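Local atomic coordinates of uncharacterized protein (Streptococcus thermophilus, PDB entry 2QZI), a protein that is of unknown function, a small, probably cytosolic member of the DUF1827 family that binds sodium ions in the crystal. Residues I7-T12 with V29-A34; N36-F41 with S53-A58; E49-N54 with D92-I97; D84-V89 with I97-T102. All coordinates share one frame; numbering follows the deposited sequence.

Contact 1 (I7-T12 with V29-A34)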
loop_
_atom_site.group_PDB
_atom_site.type_symbol
_atom_site.label_atom_id
_atom_site.label_comp_id
_atom_site.label_asym_id
_atom_site.label_seq_id
_atom_site.Cartn_x
_atom_site.Cartn_y
_atom_site.Cartn_z
ATOM N N ILE A 7 -8.752 0.331 -8.162
ATOM C CA ILE A 7 -9.111 1.609 -8.796
ATOM C C ILE A 7 -8.211 2.670 -8.071
ATOM O O ILE A 7 -8.199 2.759 -6.829
ATOM C CB ILE A 7 -10.634 1.878 -8.686
ATOM C CG1 ILE A 7 -11.474 0.660 -9.117
ATOM C CG2 ILE A 7 -11.103 3.138 -9.501
ATOM C CD1 ILE A 7 -12.142 0.753 -10.543
ATOM N N ASN A 8 -7.384 3.396 -8.841
ATOM C CA ASN A 8 -6.658 4.564 -8.342
ATOM C C ASN A 8 -7.632 5.676 -7.922
ATOM O O ASN A 8 -8.293 6.221 -8.751
ATOM C CB ASN A 8 -5.668 5.148 -9.392
ATOM C CG ASN A 8 -4.594 6.044 -8.718
ATOM O OD1 ASN A 8 -4.930 6.931 -7.941
ATOM N ND2 ASN A 8 -3.310 5.740 -8.934
ATOM N N THR A 9 -7.689 6.025 -6.636
ATOM C CA THR A 9 -8.655 7.054 -6.157
ATOM C C THR A 9 -7.869 8.310 -5.631
ATOM O O THR A 9 -8.463 9.181 -4.973
ATOM C CB THR A 9 -9.514 6.483 -4.989
ATOM O OG1 THR A 9 -8.602 5.959 -4.013
ATOM C CG2 THR A 9 -10.432 5.368 -5.442
ATOM N N THR A 10 -6.551 8.404 -5.949
ATOM C CA THR A 10 -5.688 9.526 -5.539
ATOM C C THR A 10 -6.311 10.920 -5.782
ATOM O O THR A 10 -6.321 11.747 -4.872
ATOM C CB THR A 10 -4.268 9.395 -6.144
ATOM O OG1 THR A 10 -3.743 8.074 -5.842
ATOM C CG2 THR A 10 -3.329 10.421 -5.487
ATOM N N TRP A 11 -6.892 11.142 -6.966
ATOM C CA TRP A 11 -7.496 12.401 -7.283
ATOM C C TRP A 11 -8.521 12.911 -6.253
ATOM O O TRP A 11 -8.763 14.128 -6.191
ATOM C CB TRP A 11 -8.191 12.315 -8.666
ATOM C CG TRP A 11 -9.432 11.459 -8.585
ATOM C CD1 TRP A 11 -9.501 10.077 -8.559
ATOM C CD2 TRP A 11 -10.786 11.931 -8.518
ATOM N NE1 TRP A 11 -10.800 9.682 -8.462
ATOM C CE2 TRP A 11 -11.617 10.789 -8.443
ATOM C CE3 TRP A 11 -11.356 13.196 -8.453
ATOM C CZ2 TRP A 11 -12.998 10.878 -8.307
ATOM C CZ3 TRP A 11 -12.763 13.302 -8.358
ATOM C CH2 TRP A 11 -13.560 12.141 -8.297
ATOM N N THR A 12 -9.177 12.021 -5.498
ATOM C CA THR A 12 -10.155 12.507 -4.525
ATOM C C THR A 12 -9.616 12.206 -3.133
ATOM O O THR A 12 -10.411 12.111 -2.236
ATOM C CB THR A 12 -11.574 11.784 -4.543
ATOM O OG1 THR A 12 -11.675 10.500 -5.162
ATOM C CG2 THR A 12 -12.804 12.445 -4.251
ATOM N N VAL A 29 2.683 9.211 -2.607
ATOM C CA VAL A 29 1.519 8.760 -1.877
ATOM C C VAL A 29 0.360 8.590 -2.839
ATOM O O VAL A 29 -0.046 9.532 -3.547
ATOM C CB VAL A 29 1.052 9.741 -0.775
ATOM C CG1 VAL A 29 -0.160 9.125 0.021
ATOM C CG2 VAL A 29 2.194 10.163 0.212
ATOM N N GLU A 30 -0.184 7.386 -2.867
ATOM C CA GLU A 30 -1.341 7.121 -3.709
ATOM C C GLU A 30 -2.377 6.337 -2.941
ATOM O O GLU A 30 -2.026 5.600 -2.016
ATOM C CB GLU A 30 -0.894 6.324 -4.904
ATOM C CG GLU A 30 0.264 6.963 -5.582
ATOM C CD GLU A 30 0.454 6.474 -6.980
ATOM O OE1 GLU A 30 0.241 5.273 -7.242
ATOM O OE2 GLU A 30 0.876 7.296 -7.810
ATOM N N THR A 31 -3.638 6.536 -3.278
ATOM C CA THR A 31 -4.704 5.749 -2.652
ATOM C C THR A 31 -5.491 4.942 -3.682
ATOM O O THR A 31 -5.596 5.329 -4.806
ATOM C CB THR A 31 -5.705 6.617 -1.880
ATOM O OG1 THR A 31 -6.195 7.584 -2.745
ATOM C CG2 THR A 31 -5.070 7.334 -0.675
ATOM N N TYR A 32 -5.975 3.757 -3.279
ATOM C CA TYR A 32 -6.764 2.877 -4.160
ATOM C C TYR A 32 -7.888 2.209 -3.366
ATOM O O TYR A 32 -7.734 1.902 -2.173
ATOM C CB TYR A 32 -5.911 1.731 -4.707
ATOM C CG TYR A 32 -4.790 2.148 -5.613
ATOM C CD1 TYR A 32 -4.849 1.891 -6.971
ATOM C CD2 TYR A 32 -3.623 2.795 -5.091
ATOM C CE1 TYR A 32 -3.823 2.269 -7.803
ATOM C CE2 TYR A 32 -2.598 3.210 -5.948
ATOM C CZ TYR A 32 -2.705 2.905 -7.289
ATOM O OH TYR A 32 -1.704 3.288 -8.157
ATOM N N SER A 33 -9.000 1.983 -4.061
ATOM C CA SER A 33 -10.051 1.071 -3.684
ATOM C C SER A 33 -9.817 -0.331 -4.255
ATOM O O SER A 33 -9.261 -0.510 -5.337
ATOM C CB SER A 33 -11.370 1.555 -4.310
ATOM O OG SER A 33 -11.958 2.449 -3.385
ATOM N N ALA A 34 -10.253 -1.328 -3.505
ATOM C CA ALA A 34 -10.310 -2.703 -3.928
ATOM C C ALA A 34 -11.713 -3.130 -3.433
ATOM O O ALA A 34 -11.856 -3.768 -2.417
ATOM C CB ALA A 34 -9.144 -3.470 -3.263
HETATM O O HOH W 1 -1.779 8.506 -8.865
#
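Ile7 and Ser33 open an antiparallel edge pairing in which the short outermost strand 6-8 lies against strand 28-34 and then leaves the sheet. The pair is joined by two backbone bonds, Ile7 N to Ser33 O and Ser33 N to Ile7 O, each 3.0 Å. Beyond Asn8 one more backbone bond forms, Thr9 N to Thr31 O (2.9 Å), and a side chain then takes over: Thr31 N donates to Thr10 OG1 at 3.0 Å. The same hydroxyl donates to Asn8 OD1 at 2.7 Å, and Thr10 N reaches that oxygen in the plane of the amide, closing an Asx turn that bends the chain out of the six-stranded sheet towards helix 14-23. Thr9 and Thr31 cross at about a right angle, their OG1 atoms hydrogen-bonded 3.2 Å apart. With CG anti to its backbone N (chi1 -161°), Asn8 lays CG over one face of the Tyr32 ring, the amide and ring planes turned 48° apart; Asn8 CB lies 3.8 Å from Tyr32 CE1. The Tyr32 hydroxyl donates to Glu30 OE1 (2.9 Å) and also bonds Lys75 NZ, while the ring meets Phe71 edge-to-face.

Contact 2 (N36-F41 with S53-A58)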
loop_
_atom_site.group_PDB
_atom_site.type_symbol
_atom_site.label_atom_id
_atom_site.label_comp_id
_atom_site.label_asym_id
_atom_site.label_seq_id
_atom_site.Cartn_x
_atom_site.Cartn_y
_atom_site.Cartn_z
ATOM N N ASN A 36 -14.721 -2.482 -1.304
ATOM C CA ASN A 36 -14.845 -1.644 -0.096
ATOM C C ASN A 36 -13.600 -1.618 0.825
ATOM O O ASN A 36 -13.581 -0.946 1.853
ATOM C CB ASN A 36 -16.145 -1.903 0.683
ATOM C CG ASN A 36 -16.425 -3.397 0.938
ATOM O OD1 ASN A 36 -15.530 -4.207 1.154
ATOM N ND2 ASN A 36 -17.701 -3.741 0.937
ATOM N N THR A 37 -12.567 -2.331 0.396
ATOM C CA THR A 37 -11.244 -2.264 0.965
ATOM C C THR A 37 -10.464 -1.046 0.459
ATOM O O THR A 37 -10.473 -0.709 -0.764
ATOM C CB THR A 37 -10.486 -3.603 0.682
ATOM O OG1 THR A 37 -11.126 -4.667 1.392
ATOM C CG2 THR A 37 -9.070 -3.561 1.163
ATOM N N ASP A 38 -9.777 -0.375 1.395
ATOM C CA ASP A 38 -9.001 0.816 1.042
ATOM C C ASP A 38 -7.508 0.558 1.147
ATOM O O ASP A 38 -7.063 -0.081 2.066
ATOM C CB ASP A 38 -9.256 1.974 1.990
ATOM C CG ASP A 38 -10.675 2.278 2.178
ATOM O OD1 ASP A 38 -11.347 2.612 1.183
ATOM O OD2 ASP A 38 -11.121 2.135 3.363
ATOM N N VAL A 39 -6.753 1.130 0.213
ATOM C CA VAL A 39 -5.333 0.899 0.121
ATOM C C VAL A 39 -4.708 2.276 0.032
ATOM O O VAL A 39 -5.253 3.181 -0.627
ATOM C CB VAL A 39 -4.964 -0.007 -1.108
ATOM C CG1 VAL A 39 -3.502 -0.339 -1.148
ATOM C CG2 VAL A 39 -5.758 -1.327 -1.073
ATOM N N VAL A 40 -3.655 2.415 0.809
ATOM C CA VAL A 40 -2.716 3.558 0.759
ATOM C C VAL A 40 -1.361 3.012 0.374
ATOM O O VAL A 40 -0.921 2.065 0.942
ATOM C CB VAL A 40 -2.652 4.373 2.092
ATOM C CG1 VAL A 40 -1.731 5.584 1.898
ATOM C CG2 VAL A 40 -4.086 4.913 2.397
ATOM N N PHE A 41 -0.767 3.574 -0.674
ATOM C CA PHE A 41 0.553 3.134 -1.159
ATOM C C PHE A 41 1.521 4.313 -1.117
ATOM O O PHE A 41 1.221 5.358 -1.681
ATOM C CB PHE A 41 0.384 2.718 -2.618
ATOM C CG PHE A 41 1.667 2.352 -3.323
ATOM C CD1 PHE A 41 2.508 1.347 -2.815
ATOM C CD2 PHE A 41 2.040 3.000 -4.501
ATOM C CE1 PHE A 41 3.679 1.012 -3.481
ATOM C CE2 PHE A 41 3.258 2.692 -5.167
ATOM C CZ PHE A 41 4.072 1.697 -4.641
ATOM N N SER A 53 -6.916 -1.785 4.594
ATOM C CA SER A 53 -7.874 -1.746 5.673
ATOM C C SER A 53 -9.302 -1.788 5.119
ATOM O O SER A 53 -9.535 -1.516 3.958
ATOM C CB SER A 53 -7.682 -0.441 6.440
ATOM O OG SER A 53 -7.815 0.640 5.531
ATOM N N ASN A 54 -10.241 -2.154 5.975
ATOM C CA ASN A 54 -11.625 -2.275 5.573
ATOM C C ASN A 54 -12.576 -1.943 6.710
ATOM O O ASN A 54 -12.768 -2.749 7.573
ATOM C CB ASN A 54 -11.885 -3.701 5.099
ATOM C CG ASN A 54 -13.221 -3.831 4.346
ATOM O OD1 ASN A 54 -14.223 -3.232 4.716
ATOM N ND2 ASN A 54 -13.208 -4.581 3.273
ATOM N N LYS A 55 -13.195 -0.773 6.699
ATOM C CA LYS A 55 -14.026 -0.294 7.810
ATOM C C LYS A 55 -15.050 -1.324 8.344
ATOM O O LYS A 55 -15.259 -1.430 9.567
ATOM C CB LYS A 55 -14.684 1.050 7.410
ATOM C CG LYS A 55 -13.635 2.110 6.920
ATOM C CD LYS A 55 -14.216 3.492 6.624
ATOM C CE LYS A 55 -14.949 3.545 5.244
ATOM N NZ LYS A 55 -14.012 3.954 4.101
ATOM N N HIS A 56 -15.625 -2.124 7.446
ATOM C CA HIS A 56 -16.749 -3.026 7.769
ATOM C C HIS A 56 -16.348 -4.426 8.267
ATOM O O HIS A 56 -17.018 -5.007 9.134
ATOM C CB HIS A 56 -17.657 -3.182 6.542
ATOM C CG HIS A 56 -17.718 -1.959 5.669
ATOM N ND1 HIS A 56 -16.773 -1.688 4.694
ATOM C CD2 HIS A 56 -18.612 -0.936 5.624
ATOM C CE1 HIS A 56 -17.084 -0.549 4.088
ATOM N NE2 HIS A 56 -18.203 -0.079 4.624
ATOM N N ARG A 57 -15.260 -4.970 7.726
ATOM C CA ARG A 57 -14.956 -6.387 7.902
ATOM C C ARG A 57 -13.473 -6.587 7.957
ATOM O O ARG A 57 -12.707 -5.676 7.648
ATOM C CB ARG A 57 -15.541 -7.224 6.750
ATOM C CG ARG A 57 -15.165 -6.750 5.325
ATOM C CD ARG A 57 -15.652 -7.722 4.227
ATOM N NE ARG A 57 -15.391 -7.215 2.871
ATOM C CZ ARG A 57 -14.188 -7.192 2.282
ATOM N NH1 ARG A 57 -13.082 -7.653 2.927
ATOM N NH2 ARG A 57 -14.076 -6.682 1.051
ATOM N N ALA A 58 -13.069 -7.788 8.360
ATOM C CA ALA A 58 -11.687 -8.205 8.254
ATOM C C ALA A 58 -11.304 -8.299 6.774
ATOM O O ALA A 58 -12.119 -8.682 5.939
ATOM C CB ALA A 58 -11.480 -9.568 8.974
HETATM O O HOH W 2 -15.281 -5.637 -1.355
HETATM O O HOH W 3 -5.952 1.746 4.288
HETATM O O HOH W 4 -10.315 1.811 5.884
#
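Asn36 OD1 is gripped by two side chains of the loop 53-58: Asn54 ND2 donates to it at 3.2 Å, from above its carbonyl plane, and Arg57 NH2 makes a weak, strongly bent bond to it. This polar cluster closes the open end of the beta hairpin formed by strands 37-44 and 47-53, where the chain leaves the sheet for helix 61-74. The last bridge of the pairing joins Asp38 and Ser53, with Asp38 N to Ser53 O at 2.8 Å and Ser53 N to Asp38 O at 3.1 Å, both nearly straight. Just beyond it Asn54 organises the turn. Its CG stands anti to the backbone N (chi1 -166°), and OD1 accepts from His56 N, an Asx turn, and from His56 ND1 at 3.0 Å; the latter bond lies in the imidazole plane and helps to set the rotation of the ring, whose CE1 packs against Asn36 CB. The other branch, Asn54 ND2, also makes a weak bond to Thr37 OG1 and sits over the centre of the Arg57 guanidinium, 2.9 Å above its plane. Glu63 of helix 61-74 takes both Arg57 NH1, in a salt bridge, and Thr37 OG1, which ties the cluster to that helix. On the face that carries Asp38 and Ser53, Lys55 crosses Asp38 at about a right angle in a weak salt bridge. A water there donates to Asp38 OD2 at 2.7 Å and lies 2.8 Å from Ser53 OG.

Contact 3 (E49-N54 with D92-I97)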
loop_
_atom_site.group_PDB
_atom_site.type_symbol
_atom_site.label_atom_id
_atom_site.label_comp_id
_atom_site.label_asym_id
_atom_site.label_seq_id
_atom_site.Cartn_x
_atom_site.Cartn_y
_atom_site.Cartn_z
ATOM N N GLU A 49 5.532 1.275 1.263
ATOM C CA GLU A 49 4.581 0.827 2.285
ATOM C C GLU A 49 3.239 0.553 1.630
ATOM O O GLU A 49 2.902 1.227 0.679
ATOM C CB GLU A 49 4.430 1.863 3.414
ATOM C CG GLU A 49 5.714 2.098 4.267
ATOM C CD GLU A 49 6.194 0.930 5.089
ATOM O OE1 GLU A 49 5.351 0.087 5.508
ATOM O OE2 GLU A 49 7.433 0.879 5.326
ATOM N N LEU A 50 2.516 -0.490 2.054
ATOM C CA LEU A 50 1.071 -0.590 1.659
ATOM C C LEU A 50 0.305 -0.704 2.968
ATOM O O LEU A 50 0.785 -1.409 3.894
ATOM C CB LEU A 50 0.773 -1.863 0.865
ATOM C CG LEU A 50 0.892 -1.774 -0.632
ATOM C CD1 LEU A 50 0.762 -3.221 -1.074
ATOM C CD2 LEU A 50 -0.273 -0.895 -1.208
ATOM N N LEU A 51 -0.728 0.109 3.092
ATOM C CA LEU A 51 -1.722 0.050 4.205
ATOM C C LEU A 51 -3.093 -0.354 3.666
ATOM O O LEU A 51 -3.674 0.345 2.839
ATOM C CB LEU A 51 -1.853 1.421 4.917
ATOM C CG LEU A 51 -0.487 1.742 5.512
ATOM C CD1 LEU A 51 0.321 2.782 4.665
ATOM C CD2 LEU A 51 -0.654 2.132 6.968
ATOM N N ILE A 52 -3.575 -1.493 4.134
ATOM C CA ILE A 52 -4.762 -2.151 3.581
ATOM C C ILE A 52 -5.726 -2.348 4.749
ATOM O O ILE A 52 -5.366 -2.914 5.791
ATOM C CB ILE A 52 -4.448 -3.520 2.963
ATOM C CG1 ILE A 52 -3.391 -3.357 1.847
ATOM C CG2 ILE A 52 -5.748 -4.269 2.495
ATOM C CD1 ILE A 52 -2.690 -4.694 1.537
ATOM N N SER A 53 -6.916 -1.785 4.594
ATOM C CA SER A 53 -7.874 -1.746 5.673
ATOM C C SER A 53 -9.302 -1.788 5.119
ATOM O O SER A 53 -9.535 -1.516 3.958
ATOM C CB SER A 53 -7.682 -0.441 6.440
ATOM O OG SER A 53 -7.815 0.640 5.531
ATOM N N ASN A 54 -10.241 -2.154 5.975
ATOM C CA ASN A 54 -11.625 -2.275 5.573
ATOM C C ASN A 54 -12.576 -1.943 6.710
ATOM O O ASN A 54 -12.768 -2.749 7.573
ATOM C CB ASN A 54 -11.885 -3.701 5.099
ATOM C CG ASN A 54 -13.221 -3.831 4.346
ATOM O OD1 ASN A 54 -14.223 -3.232 4.716
ATOM N ND2 ASN A 54 -13.208 -4.581 3.273
ATOM N N ASP A 92 -6.356 -6.180 13.526
ATOM C CA ASP A 92 -7.772 -6.434 13.509
ATOM C C ASP A 92 -8.362 -5.940 12.182
ATOM O O ASP A 92 -8.896 -6.724 11.370
ATOM C CB ASP A 92 -8.397 -5.747 14.752
ATOM C CG ASP A 92 -9.838 -6.176 15.003
ATOM O OD1 ASP A 92 -10.010 -7.185 15.733
ATOM O OD2 ASP A 92 -10.779 -5.497 14.479
ATOM N N LYS A 93 -8.202 -4.686 11.863
ATOM C CA LYS A 93 -8.751 -4.350 10.538
ATOM C C LYS A 93 -7.732 -3.689 9.630
ATOM O O LYS A 93 -8.074 -2.905 8.750
ATOM C CB LYS A 93 -10.037 -3.539 10.707
ATOM C CG LYS A 93 -11.232 -4.355 11.281
ATOM C CD LYS A 93 -12.435 -3.414 11.343
ATOM C CE LYS A 93 -13.504 -3.923 12.205
ATOM N NZ LYS A 93 -12.957 -4.309 13.529
ATOM N N LEU A 94 -6.461 -3.995 9.883
ATOM C CA LEU A 94 -5.384 -3.308 9.240
ATOM C C LEU A 94 -4.234 -4.258 8.904
ATOM O O LEU A 94 -3.774 -5.052 9.760
ATOM C CB LEU A 94 -4.941 -2.150 10.135
ATOM C CG LEU A 94 -3.681 -1.374 9.755
ATOM C CD1 LEU A 94 -3.789 -0.668 8.393
ATOM C CD2 LEU A 94 -3.296 -0.350 10.832
ATOM N N ILE A 95 -3.802 -4.190 7.652
ATOM C CA ILE A 95 -2.611 -4.856 7.206
ATOM C C ILE A 95 -1.629 -3.832 6.628
ATOM O O ILE A 95 -1.993 -2.961 5.826
ATOM C CB ILE A 95 -2.902 -5.994 6.202
ATOM C CG1 ILE A 95 -3.943 -6.944 6.784
ATOM C CG2 ILE A 95 -1.616 -6.817 5.925
ATOM C CD1 ILE A 95 -4.795 -7.583 5.717
ATOM N N GLU A 96 -0.401 -3.975 7.094
ATOM C CA GLU A 96 0.737 -3.116 6.820
ATOM C C GLU A 96 1.836 -3.970 6.220
ATOM O O GLU A 96 2.371 -4.826 6.881
ATOM C CB GLU A 96 1.256 -2.495 8.148
ATOM C CG GLU A 96 0.125 -1.707 8.841
ATOM C CD GLU A 96 0.494 -1.178 10.202
ATOM O OE1 GLU A 96 0.902 0.001 10.228
ATOM O OE2 GLU A 96 0.351 -1.906 11.246
ATOM N N ILE A 97 2.153 -3.713 4.957
ATOM C CA ILE A 97 3.277 -4.396 4.311
ATOM C C ILE A 97 4.407 -3.405 4.031
ATOM O O ILE A 97 4.187 -2.380 3.398
ATOM C CB ILE A 97 2.884 -5.131 3.005
ATOM C CG1 ILE A 97 1.523 -5.820 3.174
ATOM C CG2 ILE A 97 4.015 -6.108 2.612
ATOM C CD1 ILE A 97 1.001 -6.536 1.904
#
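Leu50 and Ile97, and two residues along Ile52 and Ile95, form the hydrogen-bonded pairs of a regular antiparallel ladder between strands 49-53 and 94-97, whose axes approach to 4.7 Å at 166°. Each pair is closed by two backbone bonds. Leu50 N to Ile97 O and Ile97 N to Leu50 O are both 2.9 Å. Ile52 N to Ile95 O and Ile95 N to Ile52 O are shorter, both 2.7 Å. In the non-hydrogen-bonded pairs, Leu51 with Glu96 between them and Ser53 with Leu94 beyond, the alpha carbons make CA-H...O contacts with carbonyls of the opposite strand. Ser53 CA, for instance, lies 3.3 Å from Lys93 O, where the regular bonding has ended.

Apolar packing divides between the two faces. On the buried one, Leu50, Ile52, Ile95 and Ile97 form a continuous aliphatic patch. Cross-strand neighbours meet at their CB atoms, while Ile52 and Ile97 meet diagonally: an almost fully extended chi2 in each (160° and 177°) carries CD1 away from the backbone, and the two CD1 atoms stand 4.1 Å apart. On the face of Leu51, Ser53, Leu94 and Glu96 the apolar contact is sparser, with Leu51 CD2 lying 4.4 Å from Leu94 CD1 and also near the carboxylate of Glu96.

Polar contacts gather at the Glu49 end, where Glu49 is bonded to His47 through OE2 and to Ser98 through OE1; its side chain comes about 3 Å from a bound sodium ion. Helix 61-74 covers the aliphatic face through Leu64, Ile67 and Phe71, with strand 37-44 flanking Leu50 and Ile52 and strand 87-91 flanking Ile95 and Ile97.

Contact 4 (D84-V89 with I97-T102)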
loop_
_atom_site.group_PDB
_atom_site.type_symbol
_atom_site.label_atom_id
_atom_site.label_comp_id
_atom_site.label_asym_id
_atom_site.label_seq_id
_atom_site.Cartn_x
_atom_site.Cartn_y
_atom_site.Cartn_z
ATOM N N ASP A 84 13.676 -10.554 0.280
ATOM C CA ASP A 84 13.747 -11.437 1.393
ATOM C C ASP A 84 13.502 -10.695 2.722
ATOM O O ASP A 84 13.651 -11.313 3.779
ATOM C CB ASP A 84 15.157 -12.056 1.465
ATOM C CG ASP A 84 16.245 -10.979 1.571
ATOM O OD1 ASP A 84 16.037 -9.836 1.045
ATOM O OD2 ASP A 84 17.314 -11.271 2.143
ATOM N N LYS A 85 13.175 -9.397 2.709
ATOM C CA LYS A 85 13.069 -8.635 3.988
ATOM C C LYS A 85 11.675 -8.020 4.123
ATOM O O LYS A 85 11.474 -7.075 4.893
ATOM C CB LYS A 85 14.115 -7.523 4.100
ATOM C CG LYS A 85 15.538 -7.955 3.913
ATOM C CD LYS A 85 16.052 -8.574 5.115
ATOM C CE LYS A 85 17.584 -8.721 5.018
ATOM N NZ LYS A 85 17.991 -10.019 5.520
ATOM N N LEU A 86 10.721 -8.533 3.356
ATOM C CA LEU A 86 9.324 -8.052 3.455
ATOM C C LEU A 86 8.774 -8.268 4.875
ATOM O O LEU A 86 9.053 -9.320 5.506
ATOM C CB LEU A 86 8.440 -8.754 2.422
ATOM C CG LEU A 86 8.897 -8.617 0.948
ATOM C CD1 LEU A 86 7.761 -8.889 -0.068
ATOM C CD2 LEU A 86 9.504 -7.213 0.705
ATOM N N ARG A 87 8.010 -7.288 5.379
ATOM C CA ARG A 87 7.437 -7.354 6.738
ATOM C C ARG A 87 5.967 -7.079 6.713
ATOM O O ARG A 87 5.542 -6.062 6.175
ATOM C CB ARG A 87 8.114 -6.322 7.595
ATOM C CG ARG A 87 7.782 -6.336 9.056
ATOM C CD ARG A 87 8.921 -5.599 9.758
ATOM N NE ARG A 87 8.584 -5.452 11.168
ATOM C CZ ARG A 87 7.624 -4.647 11.611
ATOM N NH1 ARG A 87 7.362 -4.609 12.916
ATOM N NH2 ARG A 87 6.936 -3.889 10.748
ATOM N N THR A 88 5.158 -7.985 7.253
ATOM C CA THR A 88 3.685 -7.831 7.111
ATOM C C THR A 88 3.098 -7.834 8.511
ATOM O O THR A 88 3.291 -8.754 9.236
ATOM C CB THR A 88 3.031 -8.946 6.264
ATOM O OG1 THR A 88 3.776 -9.087 5.063
ATOM C CG2 THR A 88 1.613 -8.575 5.874
ATOM N N VAL A 89 2.433 -6.742 8.875
ATOM C CA VAL A 89 1.847 -6.634 10.196
ATOM C C VAL A 89 0.325 -6.771 10.048
ATOM O O VAL A 89 -0.320 -5.930 9.413
ATOM C CB VAL A 89 2.220 -5.305 10.895
ATOM C CG1 VAL A 89 1.441 -5.224 12.288
ATOM C CG2 VAL A 89 3.817 -5.226 11.053
ATOM N N ILE A 97 2.153 -3.713 4.957
ATOM C CA ILE A 97 3.277 -4.396 4.311
ATOM C C ILE A 97 4.407 -3.405 4.031
ATOM O O ILE A 97 4.187 -2.380 3.398
ATOM C CB ILE A 97 2.884 -5.131 3.005
ATOM C CG1 ILE A 97 1.523 -5.820 3.174
ATOM C CG2 ILE A 97 4.015 -6.108 2.612
ATOM C CD1 ILE A 97 1.001 -6.536 1.904
ATOM N N SER A 98 5.605 -3.720 4.523
ATOM C CA SER A 98 6.777 -2.872 4.319
ATOM C C SER A 98 7.681 -3.568 3.355
ATOM O O SER A 98 7.943 -4.761 3.507
ATOM C CB SER A 98 7.547 -2.655 5.626
ATOM O OG SER A 98 6.566 -2.137 6.531
ATOM N N PHE A 99 8.185 -2.797 2.399
ATOM C CA PHE A 99 9.083 -3.314 1.386
ATOM C C PHE A 99 10.405 -2.510 1.481
ATOM O O PHE A 99 10.521 -1.419 0.915
ATOM C CB PHE A 99 8.514 -3.159 -0.018
ATOM C CG PHE A 99 7.091 -3.721 -0.228
ATOM C CD1 PHE A 99 6.907 -4.920 -0.913
ATOM C CD2 PHE A 99 5.966 -3.017 0.174
ATOM C CE1 PHE A 99 5.611 -5.444 -1.195
ATOM C CE2 PHE A 99 4.657 -3.505 -0.083
ATOM C CZ PHE A 99 4.472 -4.705 -0.799
ATOM N N PRO A 100 11.400 -3.045 2.194
ATOM C CA PRO A 100 12.674 -2.273 2.249
ATOM C C PRO A 100 13.361 -2.163 0.870
ATOM O O PRO A 100 13.129 -3.027 -0.056
ATOM C CB PRO A 100 13.564 -3.059 3.286
ATOM C CG PRO A 100 12.613 -3.918 4.060
ATOM C CD PRO A 100 11.422 -4.254 3.022
ATOM N N THR A 101 14.185 -1.117 0.700
ATOM C CA THR A 101 14.834 -0.911 -0.560
ATOM C C THR A 101 16.253 -0.552 -0.317
ATOM O O THR A 101 16.566 -0.058 0.754
ATOM C CB THR A 101 14.145 0.193 -1.412
ATOM O OG1 THR A 101 14.185 1.487 -0.783
ATOM C CG2 THR A 101 12.637 -0.203 -1.721
ATOM N N THR A 102 17.121 -0.797 -1.308
ATOM C CA THR A 102 18.506 -0.386 -1.230
ATOM C C THR A 102 18.656 1.134 -1.091
ATOM O O THR A 102 19.346 1.611 -0.210
ATOM C CB THR A 102 19.308 -0.924 -2.432
ATOM O OG1 THR A 102 18.627 -0.567 -3.647
ATOM C CG2 THR A 102 19.430 -2.442 -2.337
HETATM O O HOH W 5 4.956 -3.663 8.017
#
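Leu86 and Phe99 meet where the chain enters strand 87-91. In both, CG is anti to the carbonyl carbon (chi1 -57° and -52°); Leu86 CD2 reaches Phe99 CD1 at 3.8 Å, and the side chains run at a slant to each other. One face of the Phe99 ring is covered by Ile97 CG2, set toward its rim, within the same strand. Thr88 and Ile97 lie side by side pointing the same way. Thr88 CG2, anti to its backbone N (chi1 -49° for OG1), meets Ile97 CG1 at 3.9 Å, and Thr88 OG1 faces Ile97 CG2. Two residues beyond the Arg87-Ser98 bridge, Pro100 sets its ring against Lys85, with CD 3.4 Å from Lys85 O. Arg87 and Ser98 supply the backbone pairing, Arg87 N to Ser98 O at 3.1 Å and Ser98 N to Arg87 O at 2.9 Å. A water donates to both Arg87 O and Ser98 OG, the latter at 2.7 Å, and the same hydroxyl bonds Glu49 on strand 47-53. This is the open end of an antiparallel beta hairpin, strands 87-91 and 94-100, whose first strand is the outermost on this side of the sheet.

All four contacts belong to one antiparallel sheet, ordered 6-8, 28-34, 37-44, 47-53, 94-100, 87-91. Contact 1 pairs the strands at one edge and contact 4 those at the other, on opposite sides of the chain's centre with their centres about 21 Å apart. Contacts 2 and 3 lie between, their centres about 7 Å apart, sharing Ser53 and Asn54; contact 3 shares Ile97 with contact 4. Backbone bonds between strands 28-34 and 37-44 join contact 1 to contact 2. Along the chain contacts 1 and 2 come in series, whereas contacts 3 and 4 interleave, because strand 94-100 inserts between 47-53 and 87-91 and so brings the C-terminal hairpin into the sheet.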